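PDB 2JJN: erythromycin C-12 hydroxylase from Saccharopolyspora erythraea, which uses a heme-bound iron, NADPH and molecular oxygen to hydroxylate erythromycin D at C-12 of its macrolactone ring, giving erythromycin C. Local coordinates for residues G35-R38 with E39-V43; S70-P73 with T74-I77; P144-I147 with V148-L152; V254-L257 with D258-A262. The protein carries 2 engineered substitutions. All coordinates share one frame; numbering follows the deposited sequence.

Contact 1: residues G35-R38 with E39-V43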
# COMPACT_ATOMS: atom_id res chain seq x y z
N GLY A 35 -20.43 -7.39 1.51
CA GLY A 35 -21.54 -7.58 0.58
C GLY A 35 -22.88 -7.25 1.23
O GLY A 35 -23.71 -6.51 0.68
N THR A 36 -23.09 -7.77 2.41
CA THR A 36 -24.36 -7.52 3.09
C THR A 36 -24.53 -6.04 3.43
O THR A 36 -25.64 -5.49 3.35
CB THR A 36 -24.52 -8.38 4.34
OG1 THR A 36 -23.51 -8.05 5.31
CG2 THR A 36 -24.48 -9.87 3.99
N MET A 37 -23.44 -5.38 3.80
CA MET A 37 -23.51 -3.98 4.18
C MET A 37 -23.73 -3.11 2.96
O MET A 37 -24.49 -2.13 3.02
CB MET A 37 -22.23 -3.54 4.91
CG MET A 37 -21.95 -4.29 6.25
SD MET A 37 -23.29 -4.01 7.44
CE MET A 37 -22.79 -2.38 7.99
N ARG A 38 -23.10 -3.45 1.85
CA ARG A 38 -23.42 -2.70 0.61
C ARG A 38 -24.92 -2.73 0.30
O ARG A 38 -25.51 -1.72 -0.10
CB ARG A 38 -22.67 -3.25 -0.59
CG ARG A 38 -21.19 -2.91 -0.62
CD ARG A 38 -20.57 -3.12 -2.05
NE ARG A 38 -20.71 -4.52 -2.47
CZ ARG A 38 -19.93 -5.54 -2.07
NH1 ARG A 38 -18.93 -5.33 -1.21
NH2 ARG A 38 -20.14 -6.80 -2.51
N GLU A 39 -25.52 -3.91 0.49
CA GLU A 39 -26.96 -4.05 0.26
C GLU A 39 -27.83 -3.33 1.28
O GLU A 39 -28.72 -2.56 0.90
CB GLU A 39 -27.36 -5.52 0.09
CG GLU A 39 -28.88 -5.72 -0.07
CD GLU A 39 -29.33 -7.19 -0.06
OE1 GLU A 39 -28.56 -8.07 -0.48
OE2 GLU A 39 -30.49 -7.45 0.35
N LYS A 40 -27.56 -3.56 2.57
CA LYS A 40 -28.48 -3.21 3.64
C LYS A 40 -28.09 -2.00 4.48
O LYS A 40 -28.95 -1.43 5.16
CB LYS A 40 -28.69 -4.44 4.54
CG LYS A 40 -29.47 -5.56 3.86
CD LYS A 40 -29.77 -6.73 4.78
CE LYS A 40 -30.77 -7.66 4.11
NZ LYS A 40 -30.78 -9.04 4.67
N GLN A 41 -26.79 -1.63 4.52
CA GLN A 41 -26.37 -0.55 5.42
C GLN A 41 -25.06 0.02 4.84
O GLN A 41 -23.98 -0.17 5.38
CB GLN A 41 -26.14 -1.12 6.84
CG GLN A 41 -25.93 -0.09 7.92
CD GLN A 41 -27.21 0.58 8.39
OE1 GLN A 41 -27.62 0.41 9.56
NE2 GLN A 41 -27.85 1.35 7.50
N PRO A 42 -25.19 0.73 3.72
CA PRO A 42 -24.01 1.14 2.96
C PRO A 42 -23.19 2.26 3.61
O PRO A 42 -22.04 2.46 3.21
CB PRO A 42 -24.60 1.66 1.64
CG PRO A 42 -26.00 2.12 2.01
CD PRO A 42 -26.46 1.07 3.04
N VAL A 43 -23.73 2.89 4.65
CA VAL A 43 -23.00 3.91 5.47
C VAL A 43 -23.28 3.55 6.90
O VAL A 43 -24.43 3.67 7.35
CB VAL A 43 -23.48 5.34 5.14
CG1 VAL A 43 -22.72 6.35 5.99
CG2 VAL A 43 -23.28 5.62 3.65
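Met37 overlaps Gln41 one helical turn further on, the end of its thioether lying against the start of the glutamine side chain. Its chain bends the same way at chi2 (-61°) and chi3 (-79°), and this coil packs the methyl CE on Gln41 CB at 3.8 Å and on the backbone oxygen Gln41 O at 3.6 Å; the sulfur SD stands slightly further off, at 4.1 Å from the same CB. The two side chains slant across one another, and beyond CG the amide end of the glutamine leads away. The contact spans the C-terminal end of helix 27-40, where the chain changes direction toward strand 43-45. Two i to i+4 bonds carry the last regular turn: Glu39 N to Gly35 O, and the shorter Lys40 N to Thr36 O at 2.8 Å, with an N-H...O angle of 151°. Gln41 is the first residue to leave helical backbone angles, and Pro42 follows with no N-H to continue the ladder; its CB lies 3.9 Å from Arg38 O. That carbonyl is taken instead by Arg55 NE. On another side of the helix, the side chain of Arg38 bends at chi3 and folds back along the axis, laying one face of its guanidinium over Gly35 CA, which sits 3.4 Å above the plane and toward its rim. Arg38 NH1 bonds to Ser318 OG, giving the group a fixed partner outside the turn, and Phe54 touches both Met37 and Arg38.

Contact 2: residues S70-P73 with T74-I77; sequences SSDP and TRVI
With CG anti to the backbone N (chi1 -179°), the Asp72 carboxylate reaches past Pro73 to Thr74, whose OG1 lies between its own N and carbonyl carbon (chi1 73°), a rotation that turns the hydroxyl to the acid. Both donors of Thr74 then meet one oxygen: OG1 gives its proton to Asp72 OD2 at 2.7 Å, on the syn side, and Thr74 N reaches the same OD2 at 3.1 Å from above the carboxylate plane. They come from the same face. These bonds sit at the start of the 3-10 segment 74-76, in which Val76 N bonds to Pro73 O at 3.2 Å. Before it, Ser70 OG accepts from Asp72 N at 2.9 Å, an ST turn, and is also bonded to Asp91. Arg75 runs across Asp72 at nearly a right angle, its CD 3.5 Å from Ser70 OG. Pro73 touches Glu89, a substrate-binding residue, placing the turn beside the substrate site. The charged ends of Asp72 and Arg75 do not meet: NE stays 5.6 Å from OD1, and a water held at 2.6 Å by OD1 makes a weak link to Arg75 NH1. The negative charge is probably stabilised by the two Thr74 donors and the water, with Arg75 adding a longer-range attraction.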
# COMPACT_ATOMS: atom_id res chain seq x y z
N SER A 70 -11.52 15.60 5.23
CA SER A 70 -10.10 15.92 5.43
C SER A 70 -9.22 14.68 5.56
O SER A 70 -9.67 13.65 6.06
CB SER A 70 -9.97 16.82 6.66
OG SER A 70 -8.59 16.92 7.04
N SER A 71 -7.95 14.79 5.11
CA SER A 71 -7.00 13.73 5.29
C SER A 71 -6.20 13.87 6.55
O SER A 71 -5.35 13.03 6.82
CB SER A 71 -6.04 13.64 4.09
OG SER A 71 -6.72 13.11 2.99
N ASP A 72 -6.48 14.90 7.33
CA ASP A 72 -5.76 15.14 8.57
C ASP A 72 -6.46 14.36 9.68
O ASP A 72 -7.53 14.78 10.12
CB ASP A 72 -5.75 16.64 8.81
CG ASP A 72 -4.99 17.03 10.08
OD1 ASP A 72 -5.01 18.23 10.37
OD2 ASP A 72 -4.45 16.13 10.74
N PRO A 73 -5.89 13.22 10.14
CA PRO A 73 -6.63 12.44 11.16
C PRO A 73 -6.58 13.10 12.51
O PRO A 73 -7.39 12.72 13.38
CB PRO A 73 -5.86 11.12 11.27
CG PRO A 73 -4.47 11.43 10.78
CD PRO A 73 -4.58 12.61 9.82
N THR A 74 -5.65 14.04 12.69
CA THR A 74 -5.35 14.62 14.00
C THR A 74 -6.52 15.50 14.47
O THR A 74 -6.69 15.76 15.67
CB THR A 74 -3.98 15.43 14.06
OG1 THR A 74 -4.06 16.69 13.37
CG2 THR A 74 -2.81 14.62 13.49
N ARG A 75 -7.34 15.92 13.50
CA ARG A 75 -8.53 16.71 13.78
C ARG A 75 -9.42 16.04 14.85
O ARG A 75 -10.08 16.74 15.66
CB ARG A 75 -9.32 16.94 12.49
CG ARG A 75 -8.58 17.82 11.44
CD ARG A 75 -9.44 18.15 10.19
NE ARG A 75 -10.59 19.01 10.53
CZ ARG A 75 -10.77 20.26 10.11
NH1 ARG A 75 -9.89 20.87 9.31
NH2 ARG A 75 -11.86 20.93 10.48
N VAL A 76 -9.44 14.71 14.86
CA VAL A 76 -10.31 13.94 15.76
C VAL A 76 -9.53 13.15 16.84
O VAL A 76 -10.09 12.29 17.54
CB VAL A 76 -11.25 12.97 14.94
CG1 VAL A 76 -12.15 13.79 14.01
CG2 VAL A 76 -10.43 12.01 14.11
N ILE A 77 -8.23 13.41 16.94
CA ILE A 77 -7.39 12.72 17.93
C ILE A 77 -6.94 13.74 18.95
O ILE A 77 -6.20 14.69 18.63
CB ILE A 77 -6.15 12.02 17.32
CG1 ILE A 77 -6.57 10.94 16.30
CG2 ILE A 77 -5.32 11.37 18.42
CD1 ILE A 77 -5.46 10.53 15.33
O HOH W 1 -6.65 19.96 9.39

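Contact 3: residues P144-I147 with V148-L152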
# COMPACT_ATOMS: atom_id res chain seq x y z
N PRO A 144 11.38 -4.40 -2.03
CA PRO A 144 11.00 -2.97 -2.03
C PRO A 144 11.86 -2.14 -1.10
O PRO A 144 12.11 -0.95 -1.43
CB PRO A 144 9.53 -2.96 -1.57
CG PRO A 144 9.17 -4.39 -1.25
CD PRO A 144 10.31 -5.28 -1.51
N VAL A 145 12.29 -2.72 0.03
CA VAL A 145 13.20 -2.02 0.98
C VAL A 145 14.52 -1.64 0.29
O VAL A 145 15.02 -0.51 0.42
CB VAL A 145 13.59 -2.86 2.29
CG1 VAL A 145 12.44 -3.33 3.03
CG2 VAL A 145 14.55 -3.99 2.01
N THR A 146 15.09 -2.62 -0.41
CA THR A 146 16.39 -2.47 -1.03
C THR A 146 16.28 -1.40 -2.08
O THR A 146 17.14 -0.49 -2.15
CB THR A 146 16.87 -3.83 -1.63
OG1 THR A 146 17.14 -4.70 -0.53
CG2 THR A 146 18.15 -3.66 -2.42
N ILE A 147 15.23 -1.49 -2.89
CA ILE A 147 15.06 -0.56 -4.00
C ILE A 147 14.82 0.87 -3.53
O ILE A 147 15.47 1.81 -4.03
CB ILE A 147 13.98 -1.07 -4.97
CG1 ILE A 147 14.46 -2.41 -5.56
CG2 ILE A 147 13.67 -0.08 -6.09
CD1 ILE A 147 15.77 -2.32 -6.37
N VAL A 148 13.90 1.05 -2.58
CA VAL A 148 13.59 2.44 -2.21
C VAL A 148 14.74 3.03 -1.39
O VAL A 148 15.01 4.25 -1.49
CB VAL A 148 12.19 2.57 -1.52
CG1 VAL A 148 12.03 3.94 -0.86
CG2 VAL A 148 11.09 2.32 -2.54
N ALA A 149 15.44 2.22 -0.60
CA ALA A 149 16.62 2.73 0.11
C ALA A 149 17.67 3.22 -0.89
O ALA A 149 18.23 4.31 -0.73
CB ALA A 149 17.21 1.71 1.07
N GLU A 150 17.88 2.49 -1.97
CA GLU A 150 18.87 2.92 -2.96
C GLU A 150 18.40 4.16 -3.72
O GLU A 150 19.18 5.08 -4.07
CB GLU A 150 19.15 1.79 -3.94
CG GLU A 150 19.96 0.70 -3.26
CD GLU A 150 20.31 -0.48 -4.18
OE1 GLU A 150 19.94 -0.44 -5.38
OE2 GLU A 150 20.95 -1.42 -3.66
N LEU A 151 17.11 4.21 -3.97
CA LEU A 151 16.53 5.37 -4.62
C LEU A 151 16.80 6.58 -3.75
O LEU A 151 17.22 7.64 -4.24
CB LEU A 151 15.05 5.21 -4.73
CG LEU A 151 14.24 6.41 -5.22
CD1 LEU A 151 14.73 6.87 -6.57
CD2 LEU A 151 12.77 6.04 -5.25
N LEU A 152 16.53 6.43 -2.46
CA LEU A 152 16.78 7.56 -1.53
C LEU A 152 18.26 7.86 -1.34
O LEU A 152 18.61 8.96 -0.86
CB LEU A 152 16.11 7.29 -0.19
CG LEU A 152 14.58 7.38 -0.18
CD1 LEU A 152 14.06 6.72 1.08
CD2 LEU A 152 14.07 8.83 -0.26
O HOH W 2 17.49 0.68 -6.35
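Thr146 and Glu150 lie side by side and point the same way from one flank of a helix, the methyl CG2 of the threonine 3.8 Å from the carboxylate oxygen OE2. Glu150 starts with CG anti to its carbonyl carbon (chi1 -72°) and then runs extended, a course that draws CG along the backbone to 3.3 Å from Thr146 O. The hydroxyl of Thr146 faces the other way, toward Pro142 O, leaving the methyl to meet the acid. Glu150 OE2 forms a salt bridge with Arg117, while OE1 accepts from a water at 2.9 Å; that water also donates to Ile147 O, tying the carboxylate to the helix backbone. Helix 142-152 of the P450 fold is held here by four consecutive i to i+4 bonds, from Val148 N to Pro144 O at 2.9 Å through to Leu151 N to Ile147 O, also 2.9 Å. Around the axis the other side chains diverge. That of Val148 comes within about 5 Å of the heme, nearest atoms, against Leu239 of helix 228-259 and Leu358 of helix 356-374, whereas Ile147 meets helix 115-127 through Arg117 and Ile118. The CB of Ala149 rests 3.2 Å from Val145 O.

Contact 4: residues V254-L257 with D258-A262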
# COMPACT_ATOMS: atom_id res chain seq x y z
N VAL A 254 0.90 -13.88 -5.88
CA VAL A 254 1.16 -15.32 -5.94
C VAL A 254 0.01 -16.15 -5.36
O VAL A 254 -0.38 -17.22 -5.93
CB VAL A 254 2.49 -15.65 -5.21
CG1 VAL A 254 2.67 -17.19 -5.14
CG2 VAL A 254 3.62 -14.97 -5.99
N ARG A 255 -0.59 -15.67 -4.27
CA ARG A 255 -1.77 -16.36 -3.71
C ARG A 255 -2.94 -16.45 -4.70
O ARG A 255 -3.58 -17.52 -4.84
CB ARG A 255 -2.26 -15.65 -2.44
CG ARG A 255 -1.53 -15.93 -1.20
CD ARG A 255 -2.60 -15.73 -0.05
NE ARG A 255 -2.86 -14.30 0.09
CZ ARG A 255 -3.97 -13.73 0.58
NH1 ARG A 255 -5.07 -14.43 0.89
NH2 ARG A 255 -3.97 -12.40 0.70
N THR A 256 -3.14 -15.35 -5.43
CA THR A 256 -4.29 -15.31 -6.35
C THR A 256 -4.04 -16.19 -7.59
O THR A 256 -4.94 -16.93 -8.04
CB THR A 256 -4.60 -13.90 -6.72
OG1 THR A 256 -4.81 -13.12 -5.53
CG2 THR A 256 -5.90 -13.84 -7.53
N LEU A 257 -2.83 -16.12 -8.14
CA LEU A 257 -2.49 -17.03 -9.22
C LEU A 257 -2.55 -18.48 -8.79
O LEU A 257 -2.95 -19.33 -9.60
CB LEU A 257 -1.11 -16.70 -9.80
CG LEU A 257 -1.00 -15.35 -10.45
CD1 LEU A 257 0.49 -15.07 -10.86
CD2 LEU A 257 -1.88 -15.34 -11.72
N ASP A 258 -2.18 -18.79 -7.54
CA ASP A 258 -2.22 -20.18 -7.10
C ASP A 258 -3.70 -20.67 -7.08
O ASP A 258 -3.95 -21.87 -7.22
CB ASP A 258 -1.63 -20.20 -5.69
CG ASP A 258 -1.37 -21.62 -5.15
OD1 ASP A 258 -1.08 -22.54 -5.96
OD2 ASP A 258 -1.44 -21.75 -3.90
N GLU A 259 -4.65 -19.74 -6.91
CA GLU A 259 -6.09 -20.06 -6.93
C GLU A 259 -6.61 -20.18 -8.34
O GLU A 259 -7.64 -20.82 -8.58
CB GLU A 259 -6.89 -19.00 -6.16
CG GLU A 259 -6.60 -19.03 -4.65
CD GLU A 259 -7.14 -17.78 -3.95
OE1 GLU A 259 -7.61 -16.88 -4.64
OE2 GLU A 259 -7.05 -17.71 -2.71
N HIS A 260 -5.89 -19.59 -9.31
CA HIS A 260 -6.31 -19.63 -10.73
C HIS A 260 -5.09 -19.95 -11.56
O HIS A 260 -4.62 -19.12 -12.34
CB HIS A 260 -6.87 -18.27 -11.13
CG HIS A 260 -8.09 -17.95 -10.35
ND1 HIS A 260 -9.32 -18.46 -10.70
CD2 HIS A 260 -8.26 -17.27 -9.20
CE1 HIS A 260 -10.22 -18.04 -9.82
NE2 HIS A 260 -9.60 -17.33 -8.89
N PRO A 261 -4.56 -21.16 -11.36
CA PRO A 261 -3.22 -21.50 -11.82
C PRO A 261 -3.06 -21.61 -13.32
O PRO A 261 -1.92 -21.67 -13.75
CB PRO A 261 -2.90 -22.84 -11.12
CG PRO A 261 -4.27 -23.46 -10.88
CD PRO A 261 -5.17 -22.27 -10.57
N ALA A 262 -4.17 -21.60 -14.10
CA ALA A 262 -4.02 -21.58 -15.56
C ALA A 262 -3.27 -20.33 -15.99
O ALA A 262 -2.63 -20.30 -17.05
CB ALA A 262 -5.40 -21.63 -16.26
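Thr256 meets His260 where helix 228-259, the long helix that passes through the centre of the P450 fold, comes to its C-terminal end. The imidazole leaves with CG anti to its carbonyl carbon (chi1 -63°), which sets its edge toward the helix: CD2 lies 3.5 Å from Thr256 O, near the ring plane. Phe332 meets the same ring with the planes about 30° apart. The extended chain of Glu259 carries its CG to 3.4 Å from Arg255 O. Beyond it, OE1 forms a salt bridge with Arg285, whose NH1 also bonds to Thr256 OG1, while Asn252 takes both that hydroxyl, through its backbone O, and Arg255 NH2, through OD1. Arg255 is not paired with Glu259, NH1 standing 5.3 Å from OE2. Asp258 takes the other course, CG anti to N (chi1 -170°), and its two oxygens are held by Thr378 OG1 and Val379 N, joining the helix end to strand 378-379. Asp258 N keeps a regular bond to Val254 O at 2.9 Å, whereas the bonds of Glu259 N to Arg255 O and Thr256 O are weak as the helix gives out. His260 N reaches Leu257 O at 3.0 Å from well above the carbonyl plane, and Pro261 CA approaches that same oxygen at 3.1 Å in a CA-H...O contact.

The four contacts follow one another along the chain, and none touches another. Contact 1 runs from the end of helix 27-40 to the start of strand 43-45, an outermost strand of the mixed sheet; contact 2 begins at the end of strand 69-70, the outermost strand at the other side of that sheet, and their centres are 26 Å apart. Contacts 3 and 4 belong to the helical part: helix 142-152 packs on helix 228-259, whose end holds contact 4, with centres 28 Å apart. Side chains of contacts 2 (Pro73) and 3 (Val148) come within about 9 and 5 Å of the heme, nearest atoms, whereas contacts 1 and 4 lie away from the annotated sites.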